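Rhizobiales Sp. Pch2 (Marine metagenome, PDB 6PB3) probably uses ATP hydrolysis as a Pch2/TRIP13-like AAA+ remodeller of HORMA domain proteins, which regulate bacterial cGAS-like enzymes in immunity against bacteriophage. Local coordinates at residues V30-H35 against Q230-V234; S40-A44 against D97-E102. One frame throughout, in Å; residues are numbered along the deposited sequence.

Helix 33-47 serves both contacts. In contact 1 the turn 30-32 and first helical turn, within residues 30-35, meet helix 228-239, which follows strand 219-223 of the central sheet. In contact 2 its middle, residues 40-44, crosses helix 95-102. The centres of the two contacts lie about 19 Å apart and their nearest atoms about 5 Å apart, without touching. Along the chain contact 2 is nested inside the loop closed by contact 1, whose segments are 195 residues apart. One helix thus runs from the helices after the sheet to one of the P-loop ATPase core, consistent with the two-part AAA+ architecture of nucleotide-binding domain and helical lid.

Contact 1. Residues V30-H35 against Q230-V234; sequences VGLDTH and QRRAV
This is a loop-and-helix contact: the turn before helix 33-47, together with its first turn, lies against helix 228-239, which follows strand 219-223 in the chain, consistent with the junction of nucleotide-binding domain and helical lid in an AAA+ ATPase. Residues 230-234 are regular helix, with Val-234 N hydrogen-bonded to Gln-230 O at 3.2 Å. Val-30 is extended (phi/psi -115/150), Gly-31 turns with positive phi (78/5), and Leu-32 takes the N-cap position before the helix begins at Asp-33. CA-CA distances are 4.7 Å from Gly-31 to Gln-230 and 5.3 Å from Val-30 to Val-234. A CB on Gly-31 would lie 2.7 Å from Val-234 CG2, a clash, so both the turn and the tight approach favour glycine. Val-30 (chi1 t) points at the helix, its CG1 3.5 Å from Ala-233 O and 4.5 Å from Ala-233 CB. Val-234 (chi1 t) puts CG2 3.4 Å from Val-30 O and 3.9 Å from Gly-31 CA. Gln-230 (chi1 m, chi2 t, chi3 -44°) extends along the turn: its CG is 3.7 Å from Gly-31 O, and its NE2 meets the edge of the His-35 ring, 3.3 Å from CE1. His-35 (chi1 m) touches Phe-223 and Ile-221, near the probable Walker A loop without touching it. Leu-32 touches Phe-223 and, like Gln-230, Phe-268 of helix 268-283. Apolar at Val-30, with a polar amide beside an imidazole edge at the other end, the chemistry implies a join held by close fit rather than by charge pairing.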
# COMPACT_ATOMS: atom_id res chain seq x y z
N VAL A 30 -19.09 25.69 17.69
CA VAL A 30 -18.85 26.88 16.89
C VAL A 30 -18.19 26.48 15.58
O VAL A 30 -17.46 25.49 15.50
CB VAL A 30 -17.99 27.93 17.61
CG1 VAL A 30 -18.26 29.30 17.02
CG2 VAL A 30 -18.27 27.90 19.08
N GLY A 31 -18.45 27.28 14.56
CA GLY A 31 -17.99 27.00 13.23
C GLY A 31 -18.78 25.94 12.50
O GLY A 31 -18.39 25.58 11.38
N LEU A 32 -19.87 25.43 13.08
CA LEU A 32 -20.70 24.42 12.44
C LEU A 32 -22.09 24.95 12.07
O LEU A 32 -23.02 24.15 11.90
CB LEU A 32 -20.83 23.21 13.37
CG LEU A 32 -19.49 22.56 13.70
CD1 LEU A 32 -19.65 21.51 14.77
CD2 LEU A 32 -18.82 21.97 12.43
N ASP A 33 -22.25 26.27 11.94
CA ASP A 33 -23.58 26.84 11.76
C ASP A 33 -24.26 26.27 10.52
O ASP A 33 -25.44 25.91 10.56
CB ASP A 33 -23.50 28.37 11.67
CG ASP A 33 -23.21 29.03 13.01
OD1 ASP A 33 -23.59 28.46 14.06
OD2 ASP A 33 -22.60 30.12 13.03
N THR A 34 -23.52 26.15 9.42
CA THR A 34 -24.07 25.58 8.20
C THR A 34 -24.44 24.12 8.40
O THR A 34 -25.50 23.67 7.94
CB THR A 34 -23.06 25.74 7.07
OG1 THR A 34 -21.93 24.89 7.32
CG2 THR A 34 -22.56 27.19 7.03
N HIS A 35 -23.58 23.34 9.07
CA HIS A 35 -23.89 21.93 9.28
C HIS A 35 -25.13 21.75 10.15
O HIS A 35 -25.93 20.84 9.92
CB HIS A 35 -22.68 21.21 9.90
CG HIS A 35 -21.39 21.45 9.18
ND1 HIS A 35 -20.75 22.66 9.20
CD2 HIS A 35 -20.64 20.64 8.39
CE1 HIS A 35 -19.64 22.59 8.48
NE2 HIS A 35 -19.55 21.37 7.98
N GLN A 230 -15.15 29.73 8.66
CA GLN A 230 -15.36 28.84 9.80
C GLN A 230 -14.26 28.99 10.84
O GLN A 230 -14.54 28.96 12.05
CB GLN A 230 -15.47 27.39 9.33
CG GLN A 230 -16.73 27.18 8.47
CD GLN A 230 -16.70 25.87 7.69
OE1 GLN A 230 -15.68 25.50 7.11
NE2 GLN A 230 -17.82 25.18 7.69
N ARG A 231 -13.01 29.16 10.41
CA ARG A 231 -11.94 29.39 11.37
C ARG A 231 -12.14 30.72 12.07
O ARG A 231 -11.92 30.83 13.28
CB ARG A 231 -10.57 29.34 10.68
CG ARG A 231 -10.29 27.99 10.04
CD ARG A 231 -8.80 27.78 9.82
NE ARG A 231 -8.22 28.87 9.05
CZ ARG A 231 -8.41 29.03 7.75
NH1 ARG A 231 -9.18 28.18 7.08
NH2 ARG A 231 -7.84 30.05 7.12
N ARG A 232 -12.58 31.74 11.34
CA ARG A 232 -12.87 33.04 11.94
C ARG A 232 -13.94 32.91 13.03
O ARG A 232 -13.80 33.50 14.10
CB ARG A 232 -13.31 34.03 10.86
CG ARG A 232 -13.17 35.49 11.27
CD ARG A 232 -13.75 36.43 10.22
NE ARG A 232 -13.87 35.79 8.92
CZ ARG A 232 -12.97 35.90 7.95
NH1 ARG A 232 -11.89 36.64 8.12
NH2 ARG A 232 -13.16 35.27 6.80
N ALA A 233 -15.00 32.14 12.77
CA ALA A 233 -16.09 32.06 13.74
C ALA A 233 -15.64 31.37 15.03
O ALA A 233 -15.96 31.82 16.13
CB ALA A 233 -17.31 31.33 13.14
N VAL A 234 -14.89 30.27 14.91
CA VAL A 234 -14.39 29.60 16.11
C VAL A 234 -13.50 30.55 16.91
O VAL A 234 -13.61 30.65 18.14
CB VAL A 234 -13.64 28.32 15.74
CG1 VAL A 234 -12.97 27.74 16.99
CG2 VAL A 234 -14.59 27.30 15.10

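Contact 2. Residues S40-A44 against D97-E102; sequences SKMLA and DVARRE
Ser-40 sets its hydroxyl between Asp-97 and Arg-101, one turn apart on the facing helix. With chi1 t, its OG donates to Asp-97 OD1 at 3.2 Å and accepts from Arg-101 NE at 2.6 Å. Arg-101 NH2 also forms a salt bridge to Asp-97 OD1 at 3.1 Å, weak as a hydrogen bond, so the three side chains close a small polar triangle. The helix axes approach to 9.1 Å and cross at -61°, with Ser-40 and Val-98 nearest at 5.3 Å between CA atoms. Beside the polar group, Val-98 (chi1 t) packs its CG2 3.7 Å from both Ser-40 O and Leu-43 CD1, and its CG1 4.4 Å from Ala-44 CB. The small Ala-44 also meets Glu-102, CB to CG 3.4 Å. Lys-41, extended beyond its m chi1, lays CG over one face of the Arg-101 guanidinium, its CE 3.5 Å from Arg-101 NH1; its NZ hydrogen-bonds to the backbone oxygens of Leu-281 and Tyr-284 of a neighbouring subunit. Glu-102 OE1 hydrogen-bonds to Asn-48 ND2, just past helix 33-47. Leu-43 reaches Ile-77 of strand 76-81 and Ala-198 and Ile-200 of strand 197-203, so the crossing seats the N-terminal helix 33-47 between helix 95-102 of the AAA ATPase core, the central sheet and the adjoining subunit.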
# COMPACT_ATOMS: atom_id res chain seq x y z
N SER A 40 -30.53 20.13 10.67
CA SER A 40 -31.81 20.39 11.30
C SER A 40 -32.93 20.46 10.27
O SER A 40 -34.03 19.93 10.48
CB SER A 40 -31.74 21.69 12.14
OG SER A 40 -33.02 22.24 12.30
N LYS A 41 -32.69 21.16 9.17
CA LYS A 41 -33.77 21.35 8.20
C LYS A 41 -34.08 20.05 7.45
O LYS A 41 -35.25 19.77 7.15
CB LYS A 41 -33.41 22.48 7.24
CG LYS A 41 -33.38 23.88 7.89
CD LYS A 41 -32.72 24.88 6.94
CE LYS A 41 -32.95 26.34 7.36
NZ LYS A 41 -32.37 27.25 6.32
N MSE A 42 -33.06 19.24 7.15
CA MSE A 42 -33.28 17.98 6.43
C MSE A 42 -34.11 17.01 7.27
O MSE A 42 -35.05 16.37 6.77
CB MSE A 42 -31.95 17.32 6.04
CG MSE A 42 -32.08 16.07 5.15
SE MSE A 42 -32.99 16.40 3.43
CE MSE A 42 -34.69 15.76 3.80
N LEU A 43 -33.75 16.93 8.55
CA LEU A 43 -34.53 16.14 9.50
C LEU A 43 -35.98 16.63 9.55
O LEU A 43 -36.91 15.81 9.57
CB LEU A 43 -33.88 16.20 10.89
CG LEU A 43 -32.60 15.39 11.17
CD1 LEU A 43 -31.86 15.91 12.41
CD2 LEU A 43 -32.93 13.88 11.34
N ALA A 44 -36.20 17.95 9.58
CA ALA A 44 -37.57 18.45 9.61
C ALA A 44 -38.33 18.01 8.36
O ALA A 44 -39.51 17.61 8.43
CB ALA A 44 -37.57 19.98 9.73
N ASP A 97 -32.86 21.56 18.10
CA ASP A 97 -33.12 22.49 17.01
C ASP A 97 -34.33 22.05 16.17
O ASP A 97 -35.16 22.89 15.80
CB ASP A 97 -31.88 22.60 16.13
CG ASP A 97 -31.74 23.94 15.48
OD1 ASP A 97 -32.62 24.29 14.66
OD2 ASP A 97 -30.77 24.65 15.80
N VAL A 98 -34.43 20.76 15.85
CA VAL A 98 -35.54 20.30 15.03
C VAL A 98 -36.85 20.48 15.78
O VAL A 98 -37.88 20.85 15.20
CB VAL A 98 -35.36 18.83 14.62
CG1 VAL A 98 -36.54 18.39 13.75
CG2 VAL A 98 -34.00 18.59 13.92
N ALA A 99 -36.83 20.20 17.09
CA ALA A 99 -38.01 20.37 17.92
C ALA A 99 -38.47 21.81 17.91
O ALA A 99 -39.68 22.09 17.82
CB ALA A 99 -37.71 19.91 19.34
N ARG A 100 -37.53 22.75 17.99
CA ARG A 100 -37.87 24.17 17.92
C ARG A 100 -38.42 24.53 16.54
O ARG A 100 -39.45 25.20 16.44
CB ARG A 100 -36.63 25.00 18.25
CG ARG A 100 -36.39 25.18 19.75
CD ARG A 100 -34.91 25.31 20.06
NE ARG A 100 -34.31 26.50 19.48
CZ ARG A 100 -33.73 27.45 20.20
NH1 ARG A 100 -33.68 27.33 21.52
NH2 ARG A 100 -33.20 28.51 19.61
N ARG A 101 -37.75 24.07 15.48
CA ARG A 101 -38.11 24.45 14.11
C ARG A 101 -39.50 23.97 13.73
O ARG A 101 -40.28 24.71 13.12
CB ARG A 101 -37.06 23.90 13.14
CG ARG A 101 -37.22 24.28 11.68
CD ARG A 101 -36.09 23.70 10.83
NE ARG A 101 -34.75 23.96 11.38
CZ ARG A 101 -34.06 25.08 11.14
NH1 ARG A 101 -34.58 26.06 10.39
NH2 ARG A 101 -32.86 25.24 11.68
N GLU A 102 -39.85 22.73 14.08
CA GLU A 102 -41.15 22.17 13.71
C GLU A 102 -42.16 22.19 14.84
O GLU A 102 -43.31 21.76 14.64
CB GLU A 102 -40.97 20.73 13.20
CG GLU A 102 -40.17 20.63 11.90
CD GLU A 102 -40.88 21.25 10.70
OE1 GLU A 102 -41.99 20.79 10.35
OE2 GLU A 102 -40.32 22.20 10.10